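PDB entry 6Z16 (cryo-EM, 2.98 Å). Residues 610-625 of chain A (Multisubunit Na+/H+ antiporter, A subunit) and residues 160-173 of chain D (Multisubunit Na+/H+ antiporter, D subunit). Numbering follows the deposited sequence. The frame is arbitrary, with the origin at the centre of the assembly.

Chain A 610-625: NGSMRTYLMYIFTSLV
Chain D 160-173: IKYTLVNVISSALF

At the apolar centre, Leu A617 (chi1 m, chi2 t) leaves its helix sideways, but its end comes nearer to chain D and reaches between two residues one turn apart. Its CD1 lies 3.7 Å from CD2 of Leu D164 (chi1 t, chi2 157°), and its CD2 lies 3.7 Å from CD1 of Ile D168 (chi1 m, chi2 t). Both chain D residues point toward chain A.

The two helices, residues 613-625 of chain A and 160-173 of chain D, belong to different subunits of a multisubunit Na+/H+ antiporter and run in nearly the same direction, with 21° between their N-to-C directions (signed crossing angle -21°) and a closest axial approach of 11.9 Å. At this spacing they meet through side chains, mostly apolar; the one backbone atom in the closest pairs is O of Gly A611, in the loop before the chain A helix. No hydrogen bond crosses the contact, and 425 Å² is buried, both sides summed. The register pairs Met A613 with Lys D161 (CA to CA 7.1 Å), Leu A617 with Val D165 (CA to CA 8.3 Å) and Leu A624 with Leu D172 (CA to CA 10.3 Å), so the backbones diverge toward their C-terminal ends. Both helices keep regular i to i+4 backbone bonding, as from N of Leu A617 to O of Met A613 at 3.0 Å and from N of Ile D168 to O of Leu D164 at 3.2 Å.

One turn on from Leu A617, Phe A621 (chi1 m, chi2 -29°) also starts sideways and brings its ring nearer: CE1 is 4.1 Å from CG2 of Ile D168, which meets the ring obliquely. Ile D168 thus touches Leu A617 and Phe A621 in turn. Ile A620 (m, t) has its CA-to-CB bond toward chain D, but its CD1 stays 4.9 Å from CG1 of Val D165, so the two make no close contact. Farther along, the facing Leu A624 (t, p) and Leu D172 (m, t) meet loosely, CD2 to CD2 at 4.4 Å, as the wider backbone spacing there would lead one to expect.

Toward the N-terminal end, Met A613 points toward chain D and has the largest covered area of any residue here, 81 Å². With chi1 t, chi2 p and chi3 at -143°, between wells, it sets CE 3.6 Å from CG2 of Val D165 (chi1 t), SD 3.7 Å from CG of Lys D161, and CG 4.4 Å from CD1 of Leu D164. Ser A612 (phi/psi -76/134) takes the N-cap position.

Lys D161 carries the contact to its polar edge. Its side chain (chi1 -89°, then p, t, m) leaves sideways, lays its aliphatic part along Met A613, and brings NZ to 3.9 Å from O of Gly A611, too far for a hydrogen bond. Gly A611 (phi/psi 109/-23) donates from N to OH of Tyr A616 (chi1 m) at 2.8 Å, tying the loop back to the helix.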

ATOM      1  N   ASN A 610     -44.270  55.865  24.910  1.00 69.59           N
ATOM      2  CA  ASN A 610     -43.404  56.255  26.015  1.00 79.22           C
ATOM      3  C   ASN A 610     -41.936  56.215  25.609  1.00 72.34           C
ATOM      4  O   ASN A 610     -41.149  57.069  26.028  1.00 66.57           O
ATOM      5  CB  ASN A 610     -43.661  55.332  27.209  1.00 91.72           C
ATOM      6  CG  ASN A 610     -43.115  55.877  28.510  1.00102.02           C
ATOM      7  OD1 ASN A 610     -42.538  56.962  28.559  1.00103.75           O
ATOM      8  ND2 ASN A 610     -43.304  55.121  29.582  1.00100.54           N
ATOM      9  N   GLY A 611     -41.556  55.243  24.785  1.00 79.31           N
ATOM     10  CA  GLY A 611     -40.182  55.029  24.393  1.00 90.87           C
ATOM     11  C   GLY A 611     -39.561  53.790  24.995  1.00 95.61           C
ATOM     12  O   GLY A 611     -38.596  53.260  24.430  1.00 97.23           O
ATOM     13  N   SER A 612     -40.088  53.312  26.117  1.00 88.38           N
ATOM     14  CA  SER A 612     -39.560  52.123  26.763  1.00 76.90           C
ATOM     15  C   SER A 612     -40.003  50.881  26.005  1.00 72.90           C
ATOM     16  O   SER A 612     -41.177  50.743  25.651  1.00 68.78           O
ATOM     17  CB  SER A 612     -40.028  52.054  28.212  1.00 79.56           C
ATOM     18  OG  SER A 612     -39.551  50.881  28.840  1.00 88.01           O
ATOM     19  N   MET A 613     -39.057  49.976  25.760  1.00 68.40           N
ATOM     20  CA  MET A 613     -39.348  48.785  24.974  1.00 56.33           C
ATOM     21  C   MET A 613     -40.181  47.782  25.765  1.00 61.43           C
ATOM     22  O   MET A 613     -40.957  47.015  25.171  1.00 60.25           O
ATOM     23  CB  MET A 613     -38.033  48.168  24.495  1.00 68.41           C
ATOM     24  CG  MET A 613     -38.222  47.088  23.477  1.00 78.85           C
ATOM     25  SD  MET A 613     -39.019  47.788  22.037  1.00100.23           S
ATOM     26  CE  MET A 613     -40.056  46.416  21.616  1.00 81.93           C
ATOM     27  N   ARG A 614     -40.056  47.806  27.099  1.00 58.32           N
ATOM     28  CA  ARG A 614     -40.811  46.913  27.975  1.00 53.52           C
ATOM     29  C   ARG A 614     -42.308  47.119  27.823  1.00 52.30           C
ATOM     30  O   ARG A 614     -43.072  46.150  27.746  1.00 48.69           O
ATOM     31  CB  ARG A 614     -40.409  47.151  29.429  1.00 73.05           C
ATOM     32  CG  ARG A 614     -38.970  46.845  29.748  1.00 87.35           C
ATOM     33  CD  ARG A 614     -38.650  47.173  31.195  1.00 81.41           C
ATOM     34  NE  ARG A 614     -39.350  46.303  32.132  1.00 92.13           N
ATOM     35  CZ  ARG A 614     -39.324  46.455  33.451  1.00102.26           C
ATOM     36  NH1 ARG A 614     -38.631  47.446  33.989  1.00103.22           N
ATOM     37  NH2 ARG A 614     -39.982  45.613  34.232  1.00107.87           N
ATOM     38  N   THR A 615     -42.737  48.381  27.741  1.00 41.97           N
ATOM     39  CA  THR A 615     -44.156  48.692  27.626  1.00 34.80           C
ATOM     40  C   THR A 615     -44.729  48.225  26.296  1.00 34.64           C
ATOM     41  O   THR A 615     -45.827  47.658  26.262  1.00 37.09           O
ATOM     42  CB  THR A 615     -44.372  50.190  27.815  1.00 32.99           C
ATOM     43  OG1 THR A 615     -43.612  50.906  26.839  1.00 38.90           O
ATOM     44  CG2 THR A 615     -43.918  50.610  29.191  1.00 37.14           C
ATOM     45  N   TYR A 616     -43.990  48.418  25.197  1.00 26.66           N
ATOM     46  CA  TYR A 616     -44.503  47.987  23.902  1.00 28.38           C
ATOM     47  C   TYR A 616     -44.547  46.473  23.807  1.00 36.28           C
ATOM     48  O   TYR A 616     -45.456  45.917  23.178  1.00 36.46           O
ATOM     49  CB  TYR A 616     -43.671  48.530  22.747  1.00 41.24           C
ATOM     50  CG  TYR A 616     -43.440  50.012  22.746  1.00 57.63           C
ATOM     51  CD1 TYR A 616     -44.504  50.902  22.765  1.00 49.85           C
ATOM     52  CD2 TYR A 616     -42.163  50.527  22.604  1.00 53.71           C
ATOM     53  CE1 TYR A 616     -44.290  52.257  22.738  1.00 50.97           C
ATOM     54  CE2 TYR A 616     -41.947  51.889  22.569  1.00 51.02           C
ATOM     55  CZ  TYR A 616     -43.014  52.743  22.634  1.00 52.36           C
ATOM     56  OH  TYR A 616     -42.797  54.097  22.595  1.00 49.83           O
ATOM     57  N   LEU A 617     -43.586  45.793  24.441  1.00 42.66           N
ATOM     58  CA  LEU A 617     -43.645  44.339  24.521  1.00 49.09           C
ATOM     59  C   LEU A 617     -44.842  43.874  25.336  1.00 52.78           C
ATOM     60  O   LEU A 617     -45.477  42.870  24.986  1.00 49.91           O
ATOM     61  CB  LEU A 617     -42.348  43.794  25.105  1.00 46.23           C
ATOM     62  CG  LEU A 617     -41.150  43.893  24.172  1.00 46.86           C
ATOM     63  CD1 LEU A 617     -39.888  43.527  24.901  1.00 55.29           C
ATOM     64  CD2 LEU A 617     -41.371  42.992  22.982  1.00 38.89           C
ATOM     65  N   MET A 618     -45.171  44.600  26.414  1.00 49.82           N
ATOM     66  CA  MET A 618     -46.379  44.299  27.179  1.00 55.50           C
ATOM     67  C   MET A 618     -47.632  44.444  26.326  1.00 63.83           C
ATOM     68  O   MET A 618     -48.530  43.598  26.396  1.00 63.97           O
ATOM     69  CB  MET A 618     -46.484  45.203  28.406  1.00 61.67           C
ATOM     70  CG  MET A 618     -45.501  44.922  29.522  1.00 75.38           C
ATOM     71  SD  MET A 618     -45.760  46.090  30.873  1.00119.43           S
ATOM     72  CE  MET A 618     -44.374  45.729  31.944  1.00 99.38           C
ATOM     73  N   TYR A 619     -47.695  45.492  25.487  1.00 57.62           N
ATOM     74  CA  TYR A 619     -48.886  45.693  24.659  1.00 47.04           C
ATOM     75  C   TYR A 619     -49.017  44.606  23.597  1.00 54.23           C
ATOM     76  O   TYR A 619     -50.118  44.089  23.367  1.00 55.37           O
ATOM     77  CB  TYR A 619     -48.893  47.057  23.964  1.00 46.27           C
ATOM     78  CG  TYR A 619     -48.819  48.273  24.849  1.00 51.97           C
ATOM     79  CD1 TYR A 619     -49.753  48.493  25.842  1.00 58.78           C
ATOM     80  CD2 TYR A 619     -47.901  49.277  24.584  1.00 50.83           C
ATOM     81  CE1 TYR A 619     -49.698  49.624  26.630  1.00 77.60           C
ATOM     82  CE2 TYR A 619     -47.839  50.415  25.356  1.00 58.01           C
ATOM     83  CZ  TYR A 619     -48.740  50.585  26.376  1.00 67.35           C
ATOM     84  OH  TYR A 619     -48.680  51.725  27.140  1.00 72.35           O
ATOM     85  N   ILE A 620     -47.901  44.237  22.960  1.00 71.75           N
ATOM     86  CA  ILE A 620     -47.929  43.212  21.917  1.00 99.48           C
ATOM     87  C   ILE A 620     -48.294  41.847  22.500  1.00 82.93           C
ATOM     88  O   ILE A 620     -49.138  41.129  21.945  1.00 72.76           O
ATOM     89  CB  ILE A 620     -46.577  43.181  21.179  1.00222.60           C
ATOM     90  CG1 ILE A 620     -46.356  44.480  20.405  1.00476.76           C
ATOM     91  CG2 ILE A 620     -46.493  41.994  20.240  1.00260.93           C
ATOM     92  CD1 ILE A 620     -44.954  44.656  19.896  1.00468.45           C
ATOM     93  N   PHE A 621     -47.689  41.486  23.639  1.00 76.91           N
ATOM     94  CA  PHE A 621     -47.982  40.212  24.291  1.00 57.43           C
ATOM     95  C   PHE A 621     -49.420  40.147  24.793  1.00 60.47           C
ATOM     96  O   PHE A 621     -50.084  39.111  24.645  1.00 55.65           O
ATOM     97  CB  PHE A 621     -47.003  40.001  25.440  1.00 53.79           C
ATOM     98  CG  PHE A 621     -45.636  39.567  25.007  1.00 54.41           C
ATOM     99  CD1 PHE A 621     -45.463  38.833  23.849  1.00 57.03           C
ATOM    100  CD2 PHE A 621     -44.518  39.933  25.735  1.00 54.35           C
ATOM    101  CE1 PHE A 621     -44.208  38.435  23.449  1.00 55.21           C
ATOM    102  CE2 PHE A 621     -43.259  39.554  25.332  1.00 58.15           C
ATOM    103  CZ  PHE A 621     -43.105  38.803  24.188  1.00 54.68           C
ATOM    104  N   THR A 622     -49.926  41.247  25.362  1.00 60.26           N
ATOM    105  CA  THR A 622     -51.294  41.271  25.863  1.00 46.19           C
ATOM    106  C   THR A 622     -52.300  41.180  24.724  1.00 43.84           C
ATOM    107  O   THR A 622     -53.310  40.478  24.839  1.00 45.02           O
ATOM    108  CB  THR A 622     -51.509  42.539  26.689  1.00 36.93           C
ATOM    109  OG1 THR A 622     -50.511  42.610  27.710  1.00 41.37           O
ATOM    110  CG2 THR A 622     -52.860  42.520  27.355  1.00 39.84           C
ATOM    111  N   SER A 623     -52.013  41.839  23.597  1.00 41.32           N
ATOM    112  CA  SER A 623     -52.901  41.766  22.442  1.00 47.88           C
ATOM    113  C   SER A 623     -52.902  40.372  21.823  1.00 46.14           C
ATOM    114  O   SER A 623     -53.958  39.878  21.405  1.00 42.82           O
ATOM    115  CB  SER A 623     -52.480  42.809  21.415  1.00 54.10           C
ATOM    116  OG  SER A 623     -52.558  44.110  21.967  1.00 56.25           O
ATOM    117  N   LEU A 624     -51.726  39.734  21.763  1.00 54.26           N
ATOM    118  CA  LEU A 624     -51.603  38.344  21.324  1.00 58.74           C
ATOM    119  C   LEU A 624     -52.463  37.410  22.169  1.00 58.98           C
ATOM    120  O   LEU A 624     -53.271  36.629  21.635  1.00 47.61           O
ATOM    121  CB  LEU A 624     -50.134  37.935  21.409  1.00 62.37           C
ATOM    122  CG  LEU A 624     -49.669  36.503  21.142  1.00 67.71           C
ATOM    123  CD1 LEU A 624     -49.847  36.109  19.704  1.00 70.88           C
ATOM    124  CD2 LEU A 624     -48.223  36.348  21.564  1.00 68.93           C
ATOM    125  N   VAL A 625     -52.309  37.506  23.496  1.00 60.24           N
ATOM    126  CA  VAL A 625     -53.056  36.675  24.440  1.00 61.85           C
ATOM    127  C   VAL A 625     -54.555  36.913  24.318  1.00 52.50           C
ATOM    128  O   VAL A 625     -55.343  35.959  24.264  1.00 47.03           O
ATOM    129  CB  VAL A 625     -52.546  36.938  25.868  1.00 62.69           C
ATOM    130  CG1 VAL A 625     -53.460  36.334  26.894  1.00 66.18           C
ATOM    131  CG2 VAL A 625     -51.193  36.343  26.028  1.00 64.37           C
TER
ATOM    132  N   ILE D 160     -31.237  47.559  18.062  1.00 35.46           N
ATOM    133  CA  ILE D 160     -31.561  46.641  19.161  1.00 32.62           C
ATOM    134  C   ILE D 160     -33.071  46.442  19.277  1.00 36.17           C
ATOM    135  O   ILE D 160     -33.563  45.302  19.332  1.00 29.53           O
ATOM    136  CB  ILE D 160     -30.956  47.151  20.481  1.00 32.94           C
ATOM    137  CG1 ILE D 160     -29.436  47.059  20.444  1.00 47.37           C
ATOM    138  CG2 ILE D 160     -31.494  46.383  21.657  1.00 32.68           C
ATOM    139  CD1 ILE D 160     -28.768  47.690  21.619  1.00 44.68           C
ATOM    140  N   LYS D 161     -33.824  47.549  19.240  1.00 34.53           N
ATOM    141  CA  LYS D 161     -35.289  47.486  19.336  1.00 29.11           C
ATOM    142  C   LYS D 161     -35.908  46.705  18.169  1.00 31.90           C
ATOM    143  O   LYS D 161     -36.704  45.770  18.374  1.00 26.80           O
ATOM    144  CB  LYS D 161     -35.871  48.898  19.365  1.00 36.68           C
ATOM    145  CG  LYS D 161     -36.047  49.585  20.721  1.00 41.48           C
ATOM    146  CD  LYS D 161     -34.732  49.903  21.403  1.00 50.75           C
ATOM    147  CE  LYS D 161     -34.922  50.738  22.652  1.00 58.64           C
ATOM    148  NZ  LYS D 161     -35.463  52.077  22.336  1.00 45.03           N
ATOM    149  N   TYR D 162     -35.538  47.082  16.937  1.00 28.83           N
ATOM    150  CA  TYR D 162     -36.088  46.479  15.725  1.00 28.63           C
ATOM    151  C   TYR D 162     -35.751  44.993  15.632  1.00 28.06           C
ATOM    152  O   TYR D 162     -36.609  44.169  15.263  1.00 28.77           O
ATOM    153  CB  TYR D 162     -35.541  47.256  14.526  1.00 34.40           C
ATOM    154  CG  TYR D 162     -35.953  46.782  13.161  1.00 33.43           C
ATOM    155  CD1 TYR D 162     -37.237  46.985  12.697  1.00 31.57           C
ATOM    156  CD2 TYR D 162     -35.038  46.184  12.313  1.00 37.69           C
ATOM    157  CE1 TYR D 162     -37.611  46.570  11.437  1.00 35.79           C
ATOM    158  CE2 TYR D 162     -35.402  45.768  11.055  1.00 42.08           C
ATOM    159  CZ  TYR D 162     -36.692  45.962  10.623  1.00 40.79           C
ATOM    160  OH  TYR D 162     -37.065  45.548   9.372  1.00 36.70           O
ATOM    161  N   THR D 163     -34.521  44.632  16.016  1.00 32.95           N
ATOM    162  CA  THR D 163     -34.076  43.246  15.960  1.00 32.60           C
ATOM    163  C   THR D 163     -34.837  42.390  16.957  1.00 29.23           C
ATOM    164  O   THR D 163     -35.244  41.269  16.629  1.00 21.63           O
ATOM    165  CB  THR D 163     -32.578  43.178  16.241  1.00 30.58           C
ATOM    166  OG1 THR D 163     -31.895  44.112  15.401  1.00 30.38           O
ATOM    167  CG2 THR D 163     -32.053  41.796  15.941  1.00 33.72           C
ATOM    168  N   LEU D 164     -35.062  42.929  18.162  1.00 33.09           N
ATOM    169  CA  LEU D 164     -35.811  42.229  19.202  1.00 34.77           C
ATOM    170  C   LEU D 164     -37.227  41.889  18.736  1.00 30.13           C
ATOM    171  O   LEU D 164     -37.682  40.737  18.864  1.00 33.40           O
ATOM    172  CB  LEU D 164     -35.835  43.121  20.441  1.00 42.78           C
ATOM    173  CG  LEU D 164     -36.073  42.677  21.877  1.00 47.34           C
ATOM    174  CD1 LEU D 164     -35.457  43.738  22.765  1.00 44.11           C
ATOM    175  CD2 LEU D 164     -37.526  42.514  22.189  1.00 54.93           C
ATOM    176  N   VAL D 165     -37.910  42.879  18.140  1.00 33.04           N
ATOM    177  CA  VAL D 165     -39.284  42.676  17.673  1.00 39.71           C
ATOM    178  C   VAL D 165     -39.342  41.630  16.566  1.00 32.56           C
ATOM    179  O   VAL D 165     -40.214  40.745  16.565  1.00 31.17           O
ATOM    180  CB  VAL D 165     -39.890  44.007  17.197  1.00 47.23           C
ATOM    181  CG1 VAL D 165     -41.306  43.803  16.686  1.00 40.21           C
ATOM    182  CG2 VAL D 165     -39.889  44.981  18.298  1.00 42.27           C
ATOM    183  N   ASN D 166     -38.400  41.693  15.623  1.00 31.83           N
ATOM    184  CA  ASN D 166     -38.485  40.775  14.494  1.00 38.22           C
ATOM    185  C   ASN D 166     -38.075  39.357  14.868  1.00 33.88           C
ATOM    186  O   ASN D 166     -38.560  38.402  14.252  1.00 33.05           O
ATOM    187  CB  ASN D 166     -37.652  41.301  13.344  1.00 57.59           C
ATOM    188  CG  ASN D 166     -38.241  42.531  12.737  1.00 71.99           C
ATOM    189  OD1 ASN D 166     -39.438  42.593  12.466  1.00 78.43           O
ATOM    190  ND2 ASN D 166     -37.414  43.539  12.552  1.00 71.82           N
ATOM    191  N   VAL D 167     -37.223  39.195  15.888  1.00 35.85           N
ATOM    192  CA  VAL D 167     -36.918  37.861  16.406  1.00 37.52           C
ATOM    193  C   VAL D 167     -38.163  37.226  17.015  1.00 28.61           C
ATOM    194  O   VAL D 167     -38.478  36.050  16.753  1.00 35.44           O
ATOM    195  CB  VAL D 167     -35.769  37.931  17.425  1.00 36.79           C
ATOM    196  CG1 VAL D 167     -35.674  36.653  18.182  1.00 39.25           C
ATOM    197  CG2 VAL D 167     -34.464  38.149  16.723  1.00 33.83           C
ATOM    198  N   ILE D 168     -38.899  38.007  17.818  1.00 25.04           N
ATOM    199  CA  ILE D 168     -40.132  37.499  18.424  1.00 31.15           C
ATOM    200  C   ILE D 168     -41.155  37.111  17.356  1.00 31.40           C
ATOM    201  O   ILE D 168     -41.754  36.025  17.414  1.00 32.42           O
ATOM    202  CB  ILE D 168     -40.690  38.535  19.414  1.00 40.66           C
ATOM    203  CG1 ILE D 168     -39.724  38.698  20.580  1.00 41.84           C
ATOM    204  CG2 ILE D 168     -42.054  38.134  19.915  1.00 46.22           C
ATOM    205  CD1 ILE D 168     -40.054  39.842  21.466  1.00 43.57           C
ATOM    206  N   SER D 169     -41.314  37.948  16.329  1.00 31.64           N
ATOM    207  CA  SER D 169     -42.281  37.635  15.278  1.00 36.81           C
ATOM    208  C   SER D 169     -41.834  36.466  14.398  1.00 41.14           C
ATOM    209  O   SER D 169     -42.679  35.722  13.881  1.00 38.70           O
ATOM    210  CB  SER D 169     -42.540  38.877  14.433  1.00 52.21           C
ATOM    211  OG  SER D 169     -41.365  39.290  13.766  1.00 64.26           O
ATOM    212  N   SER D 170     -40.522  36.265  14.244  1.00 43.62           N
ATOM    213  CA  SER D 170     -40.024  35.108  13.506  1.00 49.68           C
ATOM    214  C   SER D 170     -40.328  33.807  14.235  1.00 48.74           C
ATOM    215  O   SER D 170     -40.744  32.816  13.612  1.00 51.21           O
ATOM    216  CB  SER D 170     -38.525  35.256  13.288  1.00 41.65           C
ATOM    217  OG  SER D 170     -38.251  36.384  12.478  1.00 52.36           O
ATOM    218  N   ALA D 171     -40.127  33.796  15.558  1.00 39.29           N
ATOM    219  CA  ALA D 171     -40.482  32.623  16.353  1.00 36.20           C
ATOM    220  C   ALA D 171     -41.983  32.349  16.305  1.00 35.39           C
ATOM    221  O   ALA D 171     -42.413  31.185  16.266  1.00 35.30           O
ATOM    222  CB  ALA D 171     -40.015  32.809  17.793  1.00 42.32           C
ATOM    223  N   LEU D 172     -42.793  33.411  16.279  1.00 32.43           N
ATOM    224  CA  LEU D 172     -44.237  33.226  16.166  1.00 34.62           C
ATOM    225  C   LEU D 172     -44.644  32.676  14.802  1.00 37.96           C
ATOM    226  O   LEU D 172     -45.602  31.896  14.710  1.00 35.76           O
ATOM    227  CB  LEU D 172     -44.950  34.542  16.460  1.00 52.85           C
ATOM    228  CG  LEU D 172     -44.853  34.995  17.919  1.00 56.07           C
ATOM    229  CD1 LEU D 172     -45.370  36.403  18.093  1.00 40.53           C
ATOM    230  CD2 LEU D 172     -45.619  34.039  18.811  1.00 54.45           C
ATOM    231  N   PHE D 173     -43.925  33.036  13.734  1.00 41.86           N
ATOM    232  CA  PHE D 173     -44.256  32.433  12.445  1.00 46.32           C
ATOM    233  C   PHE D 173     -43.839  30.969  12.400  1.00 45.62           C
ATOM    234  O   PHE D 173     -44.516  30.157  11.754  1.00 41.80           O
ATOM    235  CB  PHE D 173     -43.621  33.203  11.287  1.00 51.49           C
ATOM    236  CG  PHE D 173     -44.140  32.783   9.943  1.00 69.50           C
ATOM    237  CD1 PHE D 173     -45.438  33.085   9.580  1.00 91.35           C
ATOM    238  CD2 PHE D 173     -43.352  32.086   9.053  1.00 78.22           C
ATOM    239  CE1 PHE D 173     -45.939  32.701   8.354  1.00 89.08           C
ATOM    240  CE2 PHE D 173     -43.854  31.701   7.824  1.00 82.36           C
ATOM    241  CZ  PHE D 173     -45.142  32.010   7.477  1.00 76.68           C
TER